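Long-range contacts in aminotransferase (Streptomyces pactum, PDB 4ZM4), which belongs to the class-III aminotransferases, a family of pyridoxal-phosphate-dependent enzymes, and has a ligand pocket completed by a second subunit: residues 147-152 / 219-224; 215-220 / 246-251. The protein carries 1 engineered substitution. All coordinates share one frame; numbering follows the deposited sequence.

Leaving strand 142-146, the chain enters the loop 147-152, one half of interaction 1; the other half, 219-224, comes back to it 67 residues later, after strands 190-193 and 212-217. Interaction 2 opens on that last strand, at 215-220, just before interaction 1 closes, and itself closes through helix 233-244 onto strand 247-251. The two closures therefore cross, with Pro219 and Val220 common to both. Interaction 2 pairs two neighbouring strands of the seven-stranded sheet, while interaction 1 folds together the loops at the ends of strands 142-146 and 212-217. Their centres are about 10 Å apart, and both reach the bound ligand P3B.

Interaction 1: 147-152 / 219-224. With P3B ((3E,4R,5R)-4,5-dihydroxy-3-{[(Z)-{3-hydroxy-2-methyl-5-[(phosphonooxy)methyl]pyridin-4(1H)-ylidene}methyl]imino}cyclohex-1-ene-1-carboxylic acid), chain H.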
loop_
_atom_site.group_PDB
_atom_site.type_symbol
_atom_site.label_atom_id
_atom_site.label_comp_id
_atom_site.label_asym_id
_atom_site.label_seq_id
_atom_site.Cartn_x
_atom_site.Cartn_y
_atom_site.Cartn_z
ATOM N N GLU B 147 12.668 19.337 7.260
ATOM C CA GLU B 147 13.625 18.364 7.726
ATOM C C GLU B 147 13.108 17.560 8.902
ATOM O O GLU B 147 12.669 18.110 9.930
ATOM C CB GLU B 147 14.933 19.038 8.128
ATOM C CG GLU B 147 16.040 18.010 8.338
ATOM C CD GLU B 147 17.358 18.636 8.696
ATOM O OE1 GLU B 147 17.350 19.615 9.466
ATOM O OE2 GLU B 147 18.389 18.133 8.222
ATOM N N GLY B 148 13.201 16.239 8.748
ATOM C CA GLY B 148 12.717 15.277 9.752
ATOM C C GLY B 148 11.274 14.845 9.517
ATOM O O GLY B 148 10.836 13.878 10.101
ATOM N N HIS B 149 10.549 15.571 8.666
ATOM C CA HIS B 149 9.165 15.266 8.371
ATOM C C HIS B 149 9.134 14.130 7.348
ATOM O O HIS B 149 9.799 14.181 6.341
ATOM C CB HIS B 149 8.414 16.484 7.826
ATOM C CG HIS B 149 8.209 17.565 8.848
ATOM N ND1 HIS B 149 6.984 18.110 9.130
ATOM C CD2 HIS B 149 9.087 18.194 9.666
ATOM C CE1 HIS B 149 7.104 19.021 10.080
ATOM N NE2 HIS B 149 8.371 19.093 10.423
ATOM N N TYR B 150 8.387 13.085 7.656
ATOM C CA TYR B 150 8.414 11.916 6.839
ATOM C C TYR B 150 7.039 11.786 6.141
ATOM O O TYR B 150 5.980 11.788 6.812
ATOM C CB TYR B 150 8.786 10.690 7.706
ATOM C CG TYR B 150 8.807 9.378 6.949
ATOM C CD1 TYR B 150 9.792 9.098 6.012
ATOM C CD2 TYR B 150 7.862 8.384 7.213
ATOM C CE1 TYR B 150 9.816 7.894 5.332
ATOM C CE2 TYR B 150 7.860 7.183 6.519
ATOM C CZ TYR B 150 8.833 6.950 5.591
ATOM O OH TYR B 150 8.815 5.756 4.925
ATOM N N HIS B 151 7.078 11.587 4.832
ATOM C CA HIS B 151 5.868 11.429 4.049
ATOM C C HIS B 151 5.830 10.125 3.234
ATOM O O HIS B 151 5.164 10.030 2.215
ATOM C CB HIS B 151 5.727 12.656 3.178
ATOM C CG HIS B 151 5.783 13.922 3.969
ATOM N ND1 HIS B 151 4.933 14.160 5.029
ATOM C CD2 HIS B 151 6.608 14.993 3.890
ATOM C CE1 HIS B 151 5.229 15.324 5.571
ATOM N NE2 HIS B 151 6.243 15.851 4.899
ATOM N N GLY B 152 6.489 9.097 3.740
ATOM C CA GLY B 152 6.517 7.802 3.088
ATOM C C GLY B 152 7.715 7.740 2.177
ATOM O O GLY B 152 8.542 8.646 2.172
ATOM N N PRO B 219 1.739 18.369 10.606
ATOM C CA PRO B 219 1.372 19.573 11.376
ATOM C C PRO B 219 1.935 19.525 12.797
ATOM O O PRO B 219 2.296 20.557 13.342
ATOM C CB PRO B 219 -0.164 19.562 11.365
ATOM C CG PRO B 219 -0.554 18.581 10.334
ATOM C CD PRO B 219 0.555 17.616 10.162
ATOM N N VAL B 220 1.961 18.355 13.394
ATOM C CA VAL B 220 2.829 18.092 14.543
ATOM C C VAL B 220 3.887 17.123 14.038
ATOM O O VAL B 220 3.556 16.087 13.467
ATOM C CB VAL B 220 2.104 17.386 15.686
ATOM C CG1 VAL B 220 3.089 17.012 16.788
ATOM C CG2 VAL B 220 1.020 18.257 16.252
ATOM N N LEU B 221 5.156 17.465 14.189
ATOM C CA LEU B 221 6.234 16.585 13.747
ATOM C C LEU B 221 6.288 15.409 14.715
ATOM O O LEU B 221 6.711 15.582 15.860
ATOM C CB LEU B 221 7.580 17.315 13.719
ATOM C CG LEU B 221 8.826 16.429 13.477
ATOM C CD1 LEU B 221 8.659 15.579 12.234
ATOM C CD2 LEU B 221 10.098 17.251 13.373
ATOM N N ALA B 222 5.881 14.219 14.265
ATOM C CA ALA B 222 5.873 13.018 15.143
ATOM C C ALA B 222 7.004 12.003 14.873
ATOM O O ALA B 222 7.439 11.336 15.806
ATOM C CB ALA B 222 4.539 12.337 15.072
ATOM N N ASN B 223 7.527 11.930 13.640
ATOM C CA ASN B 223 8.621 11.004 13.295
ATOM C C ASN B 223 10.041 11.509 13.638
ATOM O O ASN B 223 11.050 11.020 13.110
ATOM C CB ASN B 223 8.582 10.678 11.795
ATOM C CG ASN B 223 7.361 9.904 11.381
ATOM O OD1 ASN B 223 7.295 8.676 11.517
ATOM N ND2 ASN B 223 6.419 10.588 10.801
ATOM N N ALA B 224 10.138 12.493 14.517
ATOM C CA ALA B 224 11.442 13.010 14.949
ATOM C C ALA B 224 11.213 13.846 16.198
ATOM O O ALA B 224 11.352 15.085 16.183
ATOM C CB ALA B 224 12.088 13.854 13.849
HETATM O OAH P3B H . 3.694 4.113 3.935
HETATM P PBA P3B H . 3.010 4.127 5.366
HETATM O OAI P3B H . 4.014 3.441 6.243
HETATM O OAC P3B H . 1.678 3.396 5.415
HETATM O OAQ P3B H . 2.937 5.767 5.684
HETATM C CAM P3B H . 4.016 6.690 5.329
HETATM C CAV P3B H . 3.937 7.747 6.203
HETATM C CAL P3B H . 3.371 8.921 5.726
HETATM N NAP P3B H . 3.236 9.989 6.602
HETATM C CAU P3B H . 3.634 9.890 7.916
HETATM C CAA P3B H . 3.527 10.958 8.767
HETATM C CAW P3B H . 4.205 8.782 8.359
HETATM O OAE P3B H . 4.577 8.751 9.659
HETATM C CAX P3B H . 4.357 7.649 7.558
HETATM C CAJ P3B H . 4.989 6.463 8.073
HETATM N NAO P3B H . 5.604 6.447 9.304
HETATM C CAT P3B H . 6.311 5.363 9.758
HETATM C CAK P3B H . 6.659 4.216 8.991
HETATM C CAS P3B H . 7.446 3.170 9.460
HETATM C CAR P3B H . 7.714 2.027 8.684
HETATM O OAD P3B H . 8.327 1.046 9.135
HETATM O OAB P3B H . 7.436 1.960 7.511
HETATM C CAN P3B H . 7.752 3.058 10.760
HETATM C CAY P3B H . 7.318 4.166 11.732
HETATM O OAF P3B H . 8.472 4.300 12.584
HETATM C CAZ P3B H . 6.857 5.532 11.078
HETATM O OAG P3B H . 6.042 6.428 11.919
#
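Tyr150 and Asn223 meet next to P3B, with Asn223 ND2 3.9 Å from Tyr150 CB. The carboxamide of Asn223 turns both of its polar atoms to the ligand: ND2 donates to P3B OAE at 2.8 Å, and OD1 accepts from P3B OAG at 2.6 Å, with a weak second bond from OAE. Tyr150 comes at the ligand edge-on. Its CG is anti to the backbone N (chi1 178°), which carries the ring away from Asn223. Tyr150 CE2 comes within 3.3 Å of P3B CAJ, the CD2-CE2 edge standing steeply over CAX and CAJ. Gly152 N lies over the centre of one face of the phenol ring, so the chain curls beneath its own tyrosine, and Gly152 CA then packs against P3B CAM.

Behind this first shell, Leu221 CD1 sits over one face of the His149 imidazole, a CH-pi contact 3.9 Å from the ring centroid. Leu221 CD1 is also 3.5 Å from Gly148 O. Gly148, at a phi of 91°, has a conformation that suits glycine and lets the backbone pass close to Ala224.

No hydrogen bond joins the two loops directly; Glu218 does the bridging. Its OE2 takes both Tyr150 N and Asn223 ND2, its OE1 takes Ala222 N, and its backbone N binds His149 ND1. That fixes the amide of Asn223 from the side of ND2 and sets the rotation of the imidazole, which also meets Trp195 edge-to-face. Ala308 of the second subunit packs on Tyr150, and Gly309 and Val310 of that subunit bind P3B. Loops at the carboxyl ends of parallel strands, closed over by a neighbouring subunit, make up the cofactor pocket of fold-type I pyridoxal-phosphate enzymes.

Interaction 2: 215-220 / 246-251; sequences VIVEPV and AMLVFD. With P3B ((3E,4R,5R)-4,5-dihydroxy-3-{[(Z)-{3-hydroxy-2-methyl-5-[(phosphonooxy)methyl]pyridin-4(1H)-ylidene}methyl]imino}cyclohex-1-ene-1-carboxylic acid), chain H.
Asp251 OD2 is gripped twice: P3B NAP donates to it at 2.6 Å with an N-H...O angle of 156°, and His151 ND1 is its second partner. OD1, the other oxygen, takes Val253 N. The backbone of Asp251 is fixed to the adjacent strand, its N donating to Val217 O at 2.8 Å. That is the last rung of a parallel ladder in which Val249 bonds both ways, N to Val215 O and O to Val217 N, while Val215 N reaches Met247 O. The axes of 215-217 and 247-251 come within 4.9 Å, their directions 17° apart.

On one face of the sheet Val217 and Phe250 lie side by side, and Val217 CG1, set between the backbone N and the carbonyl carbon (chi1 66°), comes within 3.6 Å of Phe250 CD1. Just past the strand, Pro219 CG lies over a face of the Phe250 ring, 3.9 Å from its centroid, in a CH-pi contact. Pro219 CD lies 3.3 Å from Asp251 O. Two residues before Val217 and Phe250, Val215 and Leu248 share this face and pack against helix 233-244, the crossover of this beta-alpha-beta unit. On the other face Ile216 CD1 touches Val249 CG1, and Ile216 and Asp251 both meet Val127 of helix 123-138.

Glu218, its carboxylate held by Tyr150 N, makes a van der Waals contact, CD to P3B CAA at 3.9 Å. With NAP donating to Asp251, the bond is consistent with keeping the ring nitrogen protonated, as the equivalent aspartate does in fold-type I pyridoxal-phosphate enzymes.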
loop_
_atom_site.group_PDB
_atom_site.type_symbol
_atom_site.label_atom_id
_atom_site.label_comp_id
_atom_site.label_asym_id
_atom_site.label_seq_id
_atom_site.Cartn_x
_atom_site.Cartn_y
_atom_site.Cartn_z
ATOM N N VAL B 215 3.299 22.747 -0.368
ATOM C CA VAL B 215 4.063 22.523 0.820
ATOM C C VAL B 215 3.434 21.327 1.534
ATOM O O VAL B 215 2.255 21.372 1.919
ATOM C CB VAL B 215 4.015 23.712 1.746
ATOM C CG1 VAL B 215 4.850 23.423 2.986
ATOM C CG2 VAL B 215 4.521 24.967 1.029
ATOM N N ILE B 216 4.214 20.264 1.753
ATOM C CA ILE B 216 3.728 19.152 2.555
ATOM C C ILE B 216 4.363 19.218 3.943
ATOM O O ILE B 216 5.552 19.590 4.058
ATOM C CB ILE B 216 3.955 17.784 1.872
ATOM C CG1 ILE B 216 3.318 16.651 2.681
ATOM C CG2 ILE B 216 5.441 17.508 1.674
ATOM C CD1 ILE B 216 3.020 15.397 1.881
ATOM N N VAL B 217 3.581 18.870 4.982
ATOM C CA VAL B 217 4.019 19.065 6.340
ATOM C C VAL B 217 3.294 18.147 7.340
ATOM O O VAL B 217 2.101 17.869 7.186
ATOM C CB VAL B 217 3.818 20.531 6.728
ATOM C CG1 VAL B 217 2.349 20.861 6.754
ATOM C CG2 VAL B 217 4.480 20.834 8.072
ATOM N N GLU B 218 4.033 17.637 8.322
ATOM C CA GLU B 218 3.448 17.009 9.506
ATOM C C GLU B 218 3.059 18.126 10.440
ATOM O O GLU B 218 3.918 18.775 11.034
ATOM C CB GLU B 218 4.439 16.085 10.228
ATOM C CG GLU B 218 4.757 14.785 9.506
ATOM C CD GLU B 218 5.644 13.880 10.336
ATOM O OE1 GLU B 218 5.324 13.646 11.540
ATOM O OE2 GLU B 218 6.671 13.394 9.806
ATOM N N PRO B 219 1.739 18.369 10.606
ATOM C CA PRO B 219 1.372 19.573 11.376
ATOM C C PRO B 219 1.935 19.525 12.797
ATOM O O PRO B 219 2.296 20.557 13.342
ATOM C CB PRO B 219 -0.164 19.562 11.365
ATOM C CG PRO B 219 -0.554 18.581 10.334
ATOM C CD PRO B 219 0.555 17.616 10.162
ATOM N N VAL B 220 1.961 18.355 13.394
ATOM C CA VAL B 220 2.829 18.092 14.543
ATOM C C VAL B 220 3.887 17.123 14.038
ATOM O O VAL B 220 3.556 16.087 13.467
ATOM C CB VAL B 220 2.104 17.386 15.686
ATOM C CG1 VAL B 220 3.089 17.012 16.788
ATOM C CG2 VAL B 220 1.020 18.257 16.252
ATOM N N ALA B 246 -0.082 28.072 -3.850
ATOM C CA ALA B 246 0.440 26.740 -3.557
ATOM C C ALA B 246 -0.543 25.979 -2.696
ATOM O O ALA B 246 -1.155 26.547 -1.808
ATOM C CB ALA B 246 1.783 26.852 -2.850
ATOM N N MET B 247 -0.702 24.682 -2.933
ATOM C CA MET B 247 -1.611 23.874 -2.101
ATOM C C MET B 247 -0.902 23.542 -0.806
ATOM O O MET B 247 0.284 23.190 -0.809
ATOM C CB MET B 247 -2.085 22.616 -2.846
ATOM C CG MET B 247 -2.868 22.963 -4.106
ATOM S SD MET B 247 -3.692 21.561 -4.886
ATOM C CE MET B 247 -5.140 21.381 -3.854
ATOM N N LEU B 248 -1.601 23.700 0.306
ATOM C CA LEU B 248 -1.083 23.286 1.601
ATOM C C LEU B 248 -1.579 21.854 1.865
ATOM O O LEU B 248 -2.792 21.606 1.843
ATOM C CB LEU B 248 -1.531 24.244 2.719
ATOM C CG LEU B 248 -1.093 23.907 4.166
ATOM C CD1 LEU B 248 0.403 23.714 4.299
ATOM C CD2 LEU B 248 -1.556 24.996 5.119
ATOM N N VAL B 249 -0.622 20.929 2.048
ATOM C CA VAL B 249 -0.915 19.532 2.314
ATOM C C VAL B 249 -0.523 19.179 3.748
ATOM O O VAL B 249 0.650 19.147 4.075
ATOM C CB VAL B 249 -0.185 18.586 1.326
ATOM C CG1 VAL B 249 -0.686 17.174 1.474
ATOM C CG2 VAL B 249 -0.401 19.016 -0.134
ATOM N N PHE B 250 -1.509 18.874 4.588
ATOM C CA PHE B 250 -1.221 18.350 5.917
ATOM C C PHE B 250 -1.161 16.850 5.795
ATOM O O PHE B 250 -2.138 16.191 5.420
ATOM C CB PHE B 250 -2.310 18.722 6.951
ATOM C CG PHE B 250 -2.177 20.103 7.536
ATOM C CD1 PHE B 250 -1.219 20.996 7.106
ATOM C CD2 PHE B 250 -3.069 20.525 8.502
ATOM C CE1 PHE B 250 -1.132 22.284 7.639
ATOM C CE2 PHE B 250 -3.005 21.808 9.033
ATOM C CZ PHE B 250 -2.022 22.684 8.604
ATOM N N ASP B 251 -0.008 16.297 6.133
ATOM C CA ASP B 251 0.130 14.850 6.326
ATOM C C ASP B 251 -0.332 14.561 7.734
ATOM O O ASP B 251 0.425 14.692 8.671
ATOM C CB ASP B 251 1.587 14.397 6.103
ATOM C CG ASP B 251 1.754 12.907 6.149
ATOM O OD1 ASP B 251 0.814 12.195 6.548
ATOM O OD2 ASP B 251 2.863 12.428 5.784
HETATM O OAH P3B H . 3.694 4.113 3.935
HETATM P PBA P3B H . 3.010 4.127 5.366
HETATM O OAI P3B H . 4.014 3.441 6.243
HETATM O OAC P3B H . 1.678 3.396 5.415
HETATM O OAQ P3B H . 2.937 5.767 5.684
HETATM C CAM P3B H . 4.016 6.690 5.329
HETATM C CAV P3B H . 3.937 7.747 6.203
HETATM C CAL P3B H . 3.371 8.921 5.726
HETATM N NAP P3B H . 3.236 9.989 6.602
HETATM C CAU P3B H . 3.634 9.890 7.916
HETATM C CAA P3B H . 3.527 10.958 8.767
HETATM C CAW P3B H . 4.205 8.782 8.359
HETATM O OAE P3B H . 4.577 8.751 9.659
HETATM C CAX P3B H . 4.357 7.649 7.558
HETATM C CAJ P3B H . 4.989 6.463 8.073
HETATM N NAO P3B H . 5.604 6.447 9.304
HETATM C CAT P3B H . 6.311 5.363 9.758
HETATM C CAK P3B H . 6.659 4.216 8.991
HETATM C CAS P3B H . 7.446 3.170 9.460
HETATM C CAR P3B H . 7.714 2.027 8.684
HETATM O OAD P3B H . 8.327 1.046 9.135
HETATM O OAB P3B H . 7.436 1.960 7.511
HETATM C CAN P3B H . 7.752 3.058 10.760
HETATM C CAY P3B H . 7.318 4.166 11.732
HETATM O OAF P3B H . 8.472 4.300 12.584
HETATM C CAZ P3B H . 6.857 5.532 11.078
HETATM O OAG P3B H . 6.042 6.428 11.919
#